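Long-range contacts in aftrax (Archaeoglobus fulgidus, PDB 3ZC0), which forms an eight-subunit, magnesium-binding assembly of the translin family, the archaeal counterpart of C3PO, which recognises and cleaves duplex RNA: residues V26-M30 with L59-V63; F90-I94 with L122-A126; A138-L142 with T180-Y184. The protein carries 1 engineered substitution. One frame throughout, in Å; residues are numbered along the deposited sequence.

Contact 1: residues V26-M30 with L59-V63; sequences VLREM and LLEKV. With nucleotides of chain N.
Both segments are regular α-helix, with backbone hydrogen bonds M30 N to V26 O and V63 N to L59 O of 2.9 Å each, and they run antiparallel at 156° (signed −156°), the axes closing to 9.5 Å. They belong to the α-α hairpin made by helices 6-42 and 46-64, a region predicted to be coiled coil. In the register, V26 faces V63 (CA to CA 6.7 Å) and M30 faces L59 (5.7 Å). V26, M30, L59 and V63 all point their CA-CB bonds across the interface. V26, with chi1 t, puts CG1 3.5 Å from V63 CG2 and 4.1 Å from the L59 carbonyl O. M30 is extended (chi1 and chi2 t): its CB lies 3.9 Å from L59 CB, while SD reaches L60 CD2 at 3.7 Å and V63 CG2 at 4.0 Å. L27 closes in through CD2, 3.9 Å from V63 CG2. The core of the seam is apolar, with E29 and K62 at its edge; L27, M30 and L60 also touch helix 73-94. R28 leaves the hairpin for the RNA, its NH1 salt-bridged to E21 of a second subunit. R28 NH2 donates to O3' of C8 of chain N at 2.9 Å and, weakly, to O2' of that ribose at 2.6 Å.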
loop_
_atom_site.group_PDB
_atom_site.type_symbol
_atom_site.label_atom_id
_atom_site.label_comp_id
_atom_site.label_asym_id
_atom_site.label_seq_id
_atom_site.Cartn_x
_atom_site.Cartn_y
_atom_site.Cartn_z
ATOM N N VAL E 26 -18.396 22.849 8.220
ATOM C CA VAL E 26 -18.425 23.978 7.312
ATOM C C VAL E 26 -17.582 23.718 6.076
ATOM O O VAL E 26 -17.996 24.035 4.957
ATOM C CB VAL E 26 -17.964 25.251 8.015
ATOM C CG1 VAL E 26 -17.900 26.397 7.031
ATOM C CG2 VAL E 26 -18.927 25.571 9.137
ATOM N N LEU E 27 -16.407 23.127 6.277
ATOM C CA LEU E 27 -15.566 22.707 5.154
ATOM C C LEU E 27 -16.236 21.673 4.236
ATOM O O LEU E 27 -16.179 21.811 3.013
ATOM C CB LEU E 27 -14.239 22.175 5.660
ATOM C CG LEU E 27 -13.333 23.247 6.263
ATOM C CD1 LEU E 27 -12.152 22.611 6.988
ATOM C CD2 LEU E 27 -12.868 24.193 5.193
ATOM N N ARG E 28 -16.882 20.652 4.809
ATOM C CA ARG E 28 -17.567 19.661 3.962
ATOM C C ARG E 28 -18.644 20.340 3.134
ATOM O O ARG E 28 -18.750 20.091 1.924
ATOM C CB ARG E 28 -18.066 18.415 4.732
ATOM C CG ARG E 28 -19.573 18.271 4.906
ATOM C CD ARG E 28 -20.195 16.953 4.316
ATOM N NE ARG E 28 -19.261 15.859 4.060
ATOM C CZ ARG E 28 -19.613 14.676 3.547
ATOM N NH1 ARG E 28 -20.871 14.411 3.234
ATOM N NH2 ARG E 28 -18.699 13.748 3.345
ATOM N N GLU E 29 -19.387 21.255 3.757
ATOM C CA GLU E 29 -20.322 22.059 2.968
ATOM C C GLU E 29 -19.684 22.899 1.840
ATOM O O GLU E 29 -20.090 22.788 0.679
ATOM C CB GLU E 29 -21.219 22.903 3.867
ATOM C CG GLU E 29 -22.520 22.183 4.191
ATOM C CD GLU E 29 -23.139 22.662 5.474
ATOM O OE1 GLU E 29 -22.830 23.803 5.890
ATOM O OE2 GLU E 29 -23.924 21.890 6.069
ATOM N N MET E 30 -18.683 23.710 2.172
ATOM C CA MET E 30 -18.067 24.602 1.195
ATOM C C MET E 30 -17.589 23.807 -0.005
ATOM O O MET E 30 -17.855 24.166 -1.167
ATOM C CB MET E 30 -16.899 25.361 1.832
ATOM C CG MET E 30 -16.222 26.406 0.928
ATOM S SD MET E 30 -14.861 27.271 1.763
ATOM C CE MET E 30 -13.424 26.433 1.147
ATOM N N LEU E 59 -19.561 30.606 2.509
ATOM C CA LEU E 59 -19.040 29.719 3.557
ATOM C C LEU E 59 -17.572 29.996 3.875
ATOM O O LEU E 59 -17.144 29.829 5.016
ATOM C CB LEU E 59 -19.173 28.260 3.157
ATOM C CG LEU E 59 -20.388 27.469 3.619
ATOM C CD1 LEU E 59 -21.220 28.307 4.540
ATOM C CD2 LEU E 59 -21.194 26.942 2.412
ATOM N N LEU E 60 -16.798 30.401 2.870
ATOM C CA LEU E 60 -15.375 30.689 3.078
ATOM C C LEU E 60 -15.096 31.722 4.170
ATOM O O LEU E 60 -14.004 31.743 4.731
ATOM C CB LEU E 60 -14.724 31.145 1.776
ATOM C CG LEU E 60 -13.219 30.928 1.551
ATOM C CD1 LEU E 60 -12.490 32.249 1.463
ATOM C CD2 LEU E 60 -12.556 30.005 2.581
ATOM N N GLU E 61 -16.069 32.580 4.468
ATOM C CA GLU E 61 -15.907 33.586 5.522
ATOM C C GLU E 61 -16.096 32.946 6.907
ATOM O O GLU E 61 -15.274 33.161 7.827
ATOM C CB GLU E 61 -16.870 34.759 5.302
ATOM C CG GLU E 61 -16.322 36.120 5.722
ATOM C CD GLU E 61 -15.141 36.569 4.872
ATOM O OE1 GLU E 61 -15.000 36.059 3.735
ATOM O OE2 GLU E 61 -14.357 37.432 5.342
ATOM N N LYS E 62 -17.160 32.147 7.040
ATOM C CA LYS E 62 -17.369 31.316 8.229
ATOM C C LYS E 62 -16.098 30.521 8.493
ATOM O O LYS E 62 -15.652 30.394 9.641
ATOM C CB LYS E 62 -18.538 30.341 8.042
ATOM C CG LYS E 62 -19.899 30.979 7.726
ATOM C CD LYS E 62 -20.931 30.662 8.815
ATOM C CE LYS E 62 -21.028 29.157 9.117
ATOM N NZ LYS E 62 -22.225 28.502 8.494
ATOM N N VAL E 63 -15.515 30.000 7.416
ATOM C CA VAL E 63 -14.281 29.237 7.501
ATOM C C VAL E 63 -13.145 30.094 8.031
ATOM O O VAL E 63 -12.502 29.733 9.014
ATOM C CB VAL E 63 -13.876 28.646 6.143
ATOM C CG1 VAL E 63 -12.470 28.090 6.209
ATOM C CG2 VAL E 63 -14.835 27.561 5.746
ATOM P P C N 8 -18.443 6.379 2.304
ATOM O OP1 C N 8 -19.862 6.572 1.892
ATOM O OP2 C N 8 -17.534 5.606 1.432
ATOM O "O5'" C N 8 -17.820 7.825 2.519
ATOM C "C5'" C N 8 -18.353 8.718 3.487
ATOM C "C4'" C N 8 -17.538 9.979 3.539
ATOM O "O4'" C N 8 -16.220 9.701 4.064
ATOM C "C3'" C N 8 -17.272 10.620 2.192
ATOM O "O3'" C N 8 -18.381 11.391 1.769
ATOM C "C2'" C N 8 -16.005 11.434 2.445
ATOM O "O2'" C N 8 -16.307 12.683 3.048
ATOM C "C1'" C N 8 -15.279 10.573 3.483
ATOM N N1 C N 8 -14.170 9.778 2.912
ATOM C C2 C N 8 -12.979 10.443 2.611
ATOM O O2 C N 8 -12.904 11.666 2.807
ATOM N N3 C N 8 -11.940 9.741 2.105
ATOM C C4 C N 8 -12.055 8.429 1.911
ATOM N N4 C N 8 -10.995 7.798 1.413
ATOM C C5 C N 8 -13.251 7.714 2.213
ATOM C C6 C N 8 -14.273 8.424 2.714
ATOM P P G N 9 -18.665 11.657 0.212
ATOM O OP1 G N 9 -20.022 12.271 0.129
ATOM O OP2 G N 9 -18.400 10.411 -0.548
ATOM O "O5'" G N 9 -17.574 12.758 -0.170
ATOM C "C5'" G N 9 -16.787 12.613 -1.337
ATOM C "C4'" G N 9 -15.595 13.535 -1.351
ATOM O "O4'" G N 9 -14.625 13.107 -0.359
ATOM C "C3'" G N 9 -14.834 13.525 -2.666
ATOM O "O3'" G N 9 -15.389 14.432 -3.593
ATOM C "C2'" G N 9 -13.405 13.846 -2.253
ATOM O "O2'" G N 9 -13.234 15.241 -2.072
ATOM C "C1'" G N 9 -13.320 13.155 -0.895
ATOM N N9 G N 9 -12.831 11.765 -1.010
ATOM C C8 G N 9 -13.611 10.633 -0.968
ATOM N N7 G N 9 -12.934 9.523 -1.084
ATOM C C5 G N 9 -11.623 9.947 -1.208
ATOM C C6 G N 9 -10.434 9.188 -1.363
ATOM O O6 G N 9 -10.309 7.958 -1.426
ATOM N N1 G N 9 -9.311 10.008 -1.454
ATOM C C2 G N 9 -9.332 11.380 -1.401
ATOM N N2 G N 9 -8.147 11.993 -1.504
ATOM N N3 G N 9 -10.433 12.101 -1.253
ATOM C C4 G N 9 -11.538 11.326 -1.165
#

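Contact 2: residues F90-I94 with L122-A126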
loop_
_atom_site.group_PDB
_atom_site.type_symbol
_atom_site.label_atom_id
_atom_site.label_comp_id
_atom_site.label_asym_id
_atom_site.label_seq_id
_atom_site.Cartn_x
_atom_site.Cartn_y
_atom_site.Cartn_z
ATOM N N PHE E 90 -11.885 27.859 -12.928
ATOM C CA PHE E 90 -12.679 27.308 -14.006
ATOM C C PHE E 90 -13.716 28.319 -14.520
ATOM O O PHE E 90 -13.702 28.676 -15.724
ATOM C CB PHE E 90 -13.338 26.005 -13.562
ATOM C CG PHE E 90 -14.208 25.369 -14.616
ATOM C CD1 PHE E 90 -13.691 25.068 -15.860
ATOM C CD2 PHE E 90 -15.535 25.067 -14.355
ATOM C CE1 PHE E 90 -14.483 24.486 -16.835
ATOM C CE2 PHE E 90 -16.328 24.476 -15.316
ATOM C CZ PHE E 90 -15.805 24.186 -16.563
ATOM N N LYS E 91 -14.582 28.798 -13.616
ATOM C CA LYS E 91 -15.609 29.786 -14.000
ATOM C C LYS E 91 -14.987 30.956 -14.738
ATOM O O LYS E 91 -15.479 31.358 -15.787
ATOM C CB LYS E 91 -16.399 30.309 -12.794
ATOM C CG LYS E 91 -17.854 30.711 -13.095
ATOM C CD LYS E 91 -17.981 32.031 -13.871
ATOM C CE LYS E 91 -19.431 32.582 -13.910
ATOM N NZ LYS E 91 -20.458 31.719 -14.602
ATOM N N ASN E 92 -13.902 31.490 -14.186
ATOM C CA ASN E 92 -13.174 32.578 -14.825
ATOM C C ASN E 92 -12.780 32.258 -16.261
ATOM O O ASN E 92 -13.045 33.051 -17.175
ATOM C CB ASN E 92 -11.939 32.965 -14.013
ATOM C CG ASN E 92 -12.296 33.741 -12.756
ATOM O OD1 ASN E 92 -13.444 34.158 -12.573
ATOM N ND2 ASN E 92 -11.317 33.946 -11.889
ATOM N N ALA E 93 -12.173 31.091 -16.463
ATOM C CA ALA E 93 -11.693 30.726 -17.787
ATOM C C ALA E 93 -12.836 30.600 -18.809
ATOM O O ALA E 93 -12.770 31.154 -19.917
ATOM C CB ALA E 93 -10.868 29.442 -17.724
ATOM N N ILE E 94 -13.895 29.882 -18.456
ATOM C CA ILE E 94 -14.959 29.728 -19.437
ATOM C C ILE E 94 -15.716 31.040 -19.632
ATOM O O ILE E 94 -16.503 31.170 -20.569
ATOM C CB ILE E 94 -15.954 28.618 -19.062
ATOM C CG1 ILE E 94 -16.787 29.060 -17.869
ATOM C CG2 ILE E 94 -15.224 27.319 -18.784
ATOM C CD1 ILE E 94 -17.996 28.258 -17.693
ATOM N N LEU E 122 -11.248 22.113 -17.615
ATOM C CA LEU E 122 -11.079 22.763 -18.894
ATOM C C LEU E 122 -11.069 21.716 -20.006
ATOM O O LEU E 122 -11.718 21.902 -21.038
ATOM C CB LEU E 122 -9.818 23.627 -18.906
ATOM C CG LEU E 122 -9.991 24.932 -18.121
ATOM C CD1 LEU E 122 -8.713 25.737 -18.078
ATOM C CD2 LEU E 122 -11.107 25.752 -18.736
ATOM N N ARG E 123 -10.358 20.610 -19.799
ATOM C CA ARG E 123 -10.387 19.542 -20.796
ATOM C C ARG E 123 -11.822 19.110 -21.103
ATOM O O ARG E 123 -12.229 19.155 -22.276
ATOM C CB ARG E 123 -9.532 18.330 -20.419
ATOM C CG ARG E 123 -9.959 17.088 -21.184
ATOM C CD ARG E 123 -8.911 16.001 -21.224
ATOM N NE ARG E 123 -9.415 14.767 -21.842
ATOM C CZ ARG E 123 -9.642 14.599 -23.149
ATOM N NH1 ARG E 123 -9.442 15.592 -24.008
ATOM N NH2 ARG E 123 -10.081 13.430 -23.608
ATOM N N ARG E 124 -12.596 18.720 -20.083
ATOM C CA ARG E 124 -14.009 18.356 -20.354
ATOM C C ARG E 124 -14.721 19.416 -21.177
ATOM O O ARG E 124 -15.267 19.111 -22.227
ATOM C CB ARG E 124 -14.835 18.117 -19.094
ATOM C CG ARG E 124 -14.252 17.099 -18.166
ATOM C CD ARG E 124 -15.256 16.720 -17.112
ATOM N NE ARG E 124 -14.811 15.540 -16.384
ATOM C CZ ARG E 124 -14.148 15.577 -15.237
ATOM N NH1 ARG E 124 -13.855 16.745 -14.668
ATOM N NH2 ARG E 124 -13.786 14.442 -14.660
ATOM N N TYR E 125 -14.678 20.659 -20.704
ATOM C CA TYR E 125 -15.324 21.768 -21.393
ATOM C C TYR E 125 -14.914 21.926 -22.862
ATOM O O TYR E 125 -15.779 22.076 -23.725
ATOM C CB TYR E 125 -15.060 23.062 -20.638
ATOM C CG TYR E 125 -15.938 24.221 -21.039
ATOM C CD1 TYR E 125 -17.255 24.313 -20.600
ATOM C CD2 TYR E 125 -15.444 25.236 -21.848
ATOM C CE1 TYR E 125 -18.056 25.386 -20.961
ATOM C CE2 TYR E 125 -16.231 26.307 -22.205
ATOM C CZ TYR E 125 -17.534 26.379 -21.760
ATOM O OH TYR E 125 -18.303 27.458 -22.118
ATOM N N ALA E 126 -13.610 21.888 -23.147
ATOM C CA ALA E 126 -13.102 21.976 -24.529
ATOM C C ALA E 126 -13.590 20.825 -25.418
ATOM O O ALA E 126 -13.887 20.995 -26.608
ATOM C CB ALA E 126 -11.596 21.998 -24.522
#
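One methyl group is the main bump here. L122 CD2 drops into a shallow hollow on helix 73-94 formed by F90, A93 and I94, lying 3.9 Å from F90 CD1, 3.8 Å from A93 CB and 4.4 Å from I94 CG2. The small A93 side chain keeps the hollow's floor low. One turn on, the shapes reverse: I94 CG2 bulges against the flat face of Y125, 3.6 Å from the ring centroid and 9° off its normal, a CH-pi contact. The F90 ring offers its edge to both partners, with CE1 4.1 Å from Y125 CB. These side chains span axes 11.2 Å apart that cross at 33° in roughly the same direction. F90 also borders the magnesium site, its side chain about 4 Å from that of E121 and 5 Å from that of E86, both ligands of the metal. I38 and I41 of helix 6-42 pack on F90, and I41 also on I94, while M141 of helix 135-153 covers L122 and Y125, so the pair lies buried within the helical bundle.

Contact 3: residues A138-L142 with T180-Y184; sequences AERML and TKSDY
This is a buried helix-helix contact towards the C-terminal end of the chain, its centre about 20 Å from the centre of the chain, joining helix 135-153 to helix 166-187. The short axes lie 11.1 Å apart and run antiparallel at 157° (signed −157°), with L142 and K181 closest in register (CA to CA 7.5 Å). Within each helix the i to i+4 backbone hydrogen bonds hold, L142 N to A138 O at 2.9 Å and Y184 N to T180 O at 2.8 Å. L142 is the central filler: at chi1 −114° and chi2 −3°, CD1 meets T180 CG2 at 3.5 Å and K181 CG at 4.3 Å, and CD2 meets Y184 CB at 4.1 Å. The leucine thus spans T180 and Y184, one turn apart on the facing helix. The two helices follow each other in the all-helical translin fold and form an antiparallel pair. Y184, chi1 t, swings its ring past L142 so that OH comes 3.3 Å from E139 OE2. Polar ends turn elsewhere: T180 OG1 hydrogen-bonds to G176 O and probably to R123 NH1, and K181 NZ forms a salt bridge to E146. D183 pairs with R123 through OD2 and with R179 NE of a third subunit through OD1.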
loop_
_atom_site.group_PDB
_atom_site.type_symbol
_atom_site.label_atom_id
_atom_site.label_comp_id
_atom_site.label_asym_id
_atom_site.label_seq_id
_atom_site.Cartn_x
_atom_site.Cartn_y
_atom_site.Cartn_z
ATOM N N ALA E 138 -12.853 25.949 -28.127
ATOM C CA ALA E 138 -11.926 24.894 -27.744
ATOM C C ALA E 138 -10.469 25.351 -27.875
ATOM O O ALA E 138 -9.639 25.009 -27.039
ATOM C CB ALA E 138 -12.172 23.659 -28.553
ATOM N N GLU E 139 -10.167 26.132 -28.910
ATOM C CA GLU E 139 -8.840 26.721 -29.072
ATOM C C GLU E 139 -8.466 27.570 -27.861
ATOM O O GLU E 139 -7.370 27.436 -27.298
ATOM C CB GLU E 139 -8.795 27.615 -30.307
ATOM C CG GLU E 139 -8.326 26.946 -31.580
ATOM C CD GLU E 139 -8.899 27.617 -32.819
ATOM O OE1 GLU E 139 -8.328 28.641 -33.254
ATOM O OE2 GLU E 139 -9.927 27.127 -33.348
ATOM N N ARG E 140 -9.368 28.466 -27.472
ATOM C CA ARG E 140 -9.088 29.315 -26.317
ATOM C C ARG E 140 -8.796 28.447 -25.102
ATOM O O ARG E 140 -7.777 28.624 -24.437
ATOM C CB ARG E 140 -10.228 30.305 -26.051
ATOM C CG ARG E 140 -10.378 31.351 -27.160
ATOM C CD ARG E 140 -11.330 32.472 -26.776
ATOM N NE ARG E 140 -12.695 31.995 -26.553
ATOM C CZ ARG E 140 -13.673 32.054 -27.454
ATOM N NH1 ARG E 140 -13.445 32.568 -28.657
ATOM N NH2 ARG E 140 -14.882 31.597 -27.148
ATOM N N MET E 141 -9.663 27.474 -24.850
ATOM C CA MET E 141 -9.438 26.556 -23.741
ATOM C C MET E 141 -8.067 25.910 -23.784
ATOM O O MET E 141 -7.361 25.891 -22.783
ATOM C CB MET E 141 -10.532 25.505 -23.682
ATOM C CG MET E 141 -11.913 26.116 -23.496
ATOM S SD MET E 141 -12.066 27.074 -21.983
ATOM C CE MET E 141 -11.758 28.745 -22.543
ATOM N N LEU E 142 -7.686 25.395 -24.943
ATOM C CA LEU E 142 -6.366 24.808 -25.097
ATOM C C LEU E 142 -5.317 25.820 -24.650
ATOM O O LEU E 142 -4.379 25.481 -23.914
ATOM C CB LEU E 142 -6.116 24.412 -26.552
ATOM C CG LEU E 142 -5.959 22.934 -26.909
ATOM C CD1 LEU E 142 -6.011 22.013 -25.691
ATOM C CD2 LEU E 142 -7.032 22.564 -27.910
ATOM N N THR E 180 -6.387 16.409 -25.230
ATOM C CA THR E 180 -7.254 17.407 -25.819
ATOM C C THR E 180 -6.733 17.834 -27.197
ATOM O O THR E 180 -7.507 17.954 -28.143
ATOM C CB THR E 180 -7.476 18.608 -24.859
ATOM O OG1 THR E 180 -7.930 18.112 -23.592
ATOM C CG2 THR E 180 -8.531 19.571 -25.407
ATOM N N LYS E 181 -5.419 18.015 -27.316
ATOM C CA LYS E 181 -4.831 18.400 -28.592
ATOM C C LYS E 181 -5.172 17.345 -29.626
ATOM O O LYS E 181 -5.656 17.671 -30.716
ATOM C CB LYS E 181 -3.316 18.591 -28.472
ATOM C CG LYS E 181 -2.902 19.952 -27.917
ATOM C CD LYS E 181 -1.404 20.026 -27.784
ATOM C CE LYS E 181 -0.912 21.451 -27.651
ATOM N NZ LYS E 181 0.576 21.487 -27.814
ATOM N N SER E 182 -4.947 16.082 -29.260
ATOM C CA SER E 182 -5.265 14.954 -30.129
ATOM C C SER E 182 -6.730 14.973 -30.597
ATOM O O SER E 182 -7.009 14.756 -31.778
ATOM C CB SER E 182 -4.936 13.635 -29.433
ATOM O OG SER E 182 -5.589 12.549 -30.072
ATOM N N ASP E 183 -7.649 15.252 -29.673
ATOM C CA ASP E 183 -9.072 15.333 -29.989
ATOM C C ASP E 183 -9.357 16.482 -30.946
ATOM O O ASP E 183 -10.110 16.344 -31.922
ATOM C CB ASP E 183 -9.887 15.550 -28.714
ATOM C CG ASP E 183 -9.892 14.338 -27.812
ATOM O OD1 ASP E 183 -9.901 13.205 -28.341
ATOM O OD2 ASP E 183 -9.882 14.517 -26.574
ATOM N N TYR E 184 -8.755 17.623 -30.649
ATOM C CA TYR E 184 -8.903 18.807 -31.465
ATOM C C TYR E 184 -8.432 18.527 -32.884
ATOM O O TYR E 184 -9.069 18.950 -33.842
ATOM C CB TYR E 184 -8.099 19.949 -30.859
ATOM C CG TYR E 184 -8.080 21.187 -31.708
ATOM C CD1 TYR E 184 -9.139 22.090 -31.674
ATOM C CD2 TYR E 184 -6.996 21.458 -32.541
ATOM C CE1 TYR E 184 -9.126 23.233 -32.458
ATOM C CE2 TYR E 184 -6.970 22.590 -33.327
ATOM C CZ TYR E 184 -8.035 23.479 -33.287
ATOM O OH TYR E 184 -7.990 24.615 -34.076
#

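Along the chain the three contacts come in series, and together they draw on all six helices of the bundle. Contact 1 lies across the chain's centre from the other two, with its own centre 24 Å from that of contact 2 and 34 Å from that of contact 3; the RNA-binding R28 is at this end. Contacts 2 and 3, their centres about 11 Å apart, adjoin where helix 108-132 packs against the last two helices: R123 NH1 makes a salt bridge to D183 OD2 at 2.8 Å, and M141 SD packs on L122 CD2 at 3.6 Å. Helix 73-94 ties the ends together, touching contact 1 at A80 and L84, carrying the magnesium ligand E86, then forming one side of contact 2.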